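Local atomic coordinates of disease resistance protein RRS1 (Arabidopsis thaliana, PDB entry 5W3X), a protein that binds W-box DNA as a WRKY transcription factor and, in the presence of RPS4, elicits a hypersensitive response in defence against fungal and bacterial pathogens. Residues Glu16-Trp22 and Lys51-Gln55. Residues are numbered along the deposited sequence; the frame is centred on the assembly and turned at random.
Sequences EGDLWTW and KATKQ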
loop_
_atom_site.group_PDB
_atom_site.type_symbol
_atom_site.label_atom_id
_atom_site.label_comp_id
_atom_site.label_asym_id
_atom_site.label_seq_id
_atom_site.Cartn_x
_atom_site.Cartn_y
_atom_site.Cartn_z
ATOM N N GLU B 16 -20.199 -21.662 1.074
ATOM C CA GLU B 16 -18.986 -21.866 1.845
ATOM C C GLU B 16 -19.301 -22.418 3.230
ATOM O O GLU B 16 -20.306 -22.059 3.849
ATOM C CB GLU B 16 -18.208 -20.549 1.962
ATOM C CG GLU B 16 -16.692 -20.699 1.936
ATOM C CD GLU B 16 -16.131 -21.344 3.194
ATOM O OE1 GLU B 16 -15.040 -21.948 3.119
ATOM O OE2 GLU B 16 -16.778 -21.243 4.258
ATOM N N GLY B 17 -18.442 -23.316 3.692
ATOM C CA GLY B 17 -18.557 -23.899 5.012
ATOM C C GLY B 17 -17.201 -24.425 5.413
ATOM O O GLY B 17 -16.513 -25.038 4.605
ATOM N N ASP B 18 -16.822 -24.189 6.662
ATOM C CA ASP B 18 -15.523 -24.602 7.176
ATOM C C ASP B 18 -15.666 -25.123 8.586
ATOM O O ASP B 18 -16.465 -24.608 9.361
ATOM C CB ASP B 18 -14.530 -23.440 7.170
ATOM C CG ASP B 18 -13.438 -23.618 6.150
ATOM O OD1 ASP B 18 -13.587 -24.498 5.279
ATOM O OD2 ASP B 18 -12.434 -22.877 6.206
ATOM N N LEU B 19 -14.897 -26.151 8.920
ATOM C CA LEU B 19 -14.906 -26.680 10.275
ATOM C C LEU B 19 -14.074 -25.784 11.195
ATOM O O LEU B 19 -13.887 -26.096 12.371
ATOM C CB LEU B 19 -14.375 -28.116 10.299
ATOM N N TRP B 20 -13.585 -24.667 10.658
ATOM C CA TRP B 20 -12.639 -23.825 11.386
ATOM C C TRP B 20 -13.097 -22.381 11.593
ATOM O O TRP B 20 -14.140 -21.971 11.089
ATOM C CB TRP B 20 -11.306 -23.832 10.649
ATOM C CG TRP B 20 -10.857 -25.209 10.303
ATOM C CD1 TRP B 20 -11.078 -25.870 9.131
ATOM C CD2 TRP B 20 -10.124 -26.108 11.141
ATOM N NE1 TRP B 20 -10.517 -27.123 9.181
ATOM C CE2 TRP B 20 -9.924 -27.293 10.404
ATOM C CE3 TRP B 20 -9.613 -26.024 12.438
ATOM C CZ2 TRP B 20 -9.234 -28.387 10.924
ATOM C CZ3 TRP B 20 -8.928 -27.110 12.952
ATOM C CH2 TRP B 20 -8.744 -28.275 12.196
ATOM N N THR B 21 -12.309 -21.627 12.355
ATOM C CA THR B 21 -12.572 -20.214 12.606
ATOM C C THR B 21 -11.475 -19.335 12.004
ATOM O O THR B 21 -10.289 -19.658 12.090
ATOM C CB THR B 21 -12.691 -19.916 14.110
ATOM O OG1 THR B 21 -11.567 -20.472 14.800
ATOM C CG2 THR B 21 -13.972 -20.514 14.665
ATOM N N TRP B 22 -11.888 -18.225 11.394
ATOM C CA TRP B 22 -10.999 -17.402 10.580
ATOM C C TRP B 22 -11.122 -15.904 10.873
ATOM O O TRP B 22 -12.182 -15.432 11.272
ATOM C CB TRP B 22 -11.292 -17.652 9.103
ATOM C CG TRP B 22 -11.227 -19.106 8.702
ATOM C CD1 TRP B 22 -12.282 -19.965 8.584
ATOM C CD2 TRP B 22 -10.059 -19.859 8.349
ATOM N NE1 TRP B 22 -11.843 -21.206 8.194
ATOM C CE2 TRP B 22 -10.483 -21.167 8.039
ATOM C CE3 TRP B 22 -8.697 -19.558 8.271
ATOM C CZ2 TRP B 22 -9.596 -22.169 7.658
ATOM C CZ3 TRP B 22 -7.818 -20.556 7.890
ATOM C CH2 TRP B 22 -8.270 -21.844 7.590
ATOM N N LYS B 51 -0.709 -21.840 11.616
ATOM C CA LYS B 51 -0.228 -21.255 10.364
ATOM C C LYS B 51 -1.238 -21.355 9.217
ATOM O O LYS B 51 -0.976 -20.911 8.091
ATOM C CB LYS B 51 1.089 -21.919 9.954
ATOM C CG LYS B 51 2.254 -21.592 10.867
ATOM C CD LYS B 51 3.542 -22.222 10.357
ATOM C CE LYS B 51 4.740 -21.769 11.177
ATOM N NZ LYS B 51 6.017 -22.338 10.662
ATOM N N ALA B 52 -2.395 -21.933 9.512
ATOM C CA ALA B 52 -3.405 -22.186 8.495
ATOM C C ALA B 52 -3.971 -20.888 7.912
ATOM O O ALA B 52 -4.407 -20.004 8.646
ATOM C CB ALA B 52 -4.520 -23.041 9.072
ATOM N N THR B 53 -3.929 -20.780 6.588
ATOM C CA THR B 53 -4.522 -19.654 5.874
ATOM C C THR B 53 -5.480 -20.146 4.793
ATOM O O THR B 53 -5.421 -21.303 4.375
ATOM C CB THR B 53 -3.454 -18.777 5.217
ATOM O OG1 THR B 53 -2.775 -19.548 4.224
ATOM C CG2 THR B 53 -2.440 -18.307 6.245
ATOM N N LYS B 54 -6.365 -19.274 4.332
ATOM C CA LYS B 54 -7.171 -19.621 3.169
ATOM C C LYS B 54 -7.470 -18.412 2.298
ATOM O O LYS B 54 -7.533 -17.281 2.775
ATOM C CB LYS B 54 -8.466 -20.330 3.592
ATOM C CG LYS B 54 -9.566 -19.466 4.169
ATOM C CD LYS B 54 -10.850 -20.290 4.286
ATOM C CE LYS B 54 -11.980 -19.519 4.945
ATOM N NZ LYS B 54 -13.222 -20.343 5.009
ATOM N N GLN B 55 -7.612 -18.683 1.003
ATOM C CA GLN B 55 -7.903 -17.682 -0.008
ATOM C C GLN B 55 -9.194 -18.037 -0.711
ATOM O O GLN B 55 -9.411 -19.192 -1.076
ATOM C CB GLN B 55 -6.777 -17.611 -1.035
ATOM C CG GLN B 55 -5.563 -18.422 -0.653
ATOM C CD GLN B 55 -4.693 -17.662 0.295
ATOM O OE1 GLN B 55 -4.496 -16.463 0.121
ATOM N NE2 GLN B 55 -4.189 -18.333 1.322
#
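Trp-22 and Thr-53 mark the nearest backbone approach between Glu-16–Trp-22 and Lys-51–Gln-55, with their CA atoms 8.3 Å apart, too far for the two backbones to pair, and the contact is made chiefly by side chains. The first segment is a loop leading into strand 22-28; the second enters strand 53-58, and strand 37-42 lies between these two in the four-stranded antiparallel sheet of this WRKY domain.

Lys-54 carries most of the contact. With its CG set between backbone N and carbonyl carbon (chi1 76°) and every later torsion extended, the chain passes obliquely over one face of the Trp-22 indole. Its CE sits 3.6 Å from the centroid of the five-membered ring of Trp-22, almost on the ring normal, a CH-pi contact. The ammonium, NZ, lies over the same face in a cation-pi interaction and forms salt bridges with two acids, 2.9 Å to Asp-18 OD2 and 3.1 Å to Glu-16 OE1. It stands above both carboxylate planes, 71° out of that of Asp-18 and 59° out of that of Glu-16. Asp-18 OD2 also accepts a weak, bent hydrogen bond from Trp-22 NE1. Farther along the indole, Ala-52 O lies at the ring edge, near its plane, 3.5 Å from Trp-22 CZ3, while CH2 of Trp-22 packs on Ala-52 CB at 4.2 Å.

Tyr-40 and Tyr-70, on the neighbouring strands, also touch Lys-54, and zinc ligand His-74 meets both Trp-22 and Ala-52, placing the contact beside the metal site. The positive charge of the buried Lys-54 is probably balanced by two carboxylates and an aromatic face, and Asp-18 OD2 links ammonium to indole, the latter only weakly.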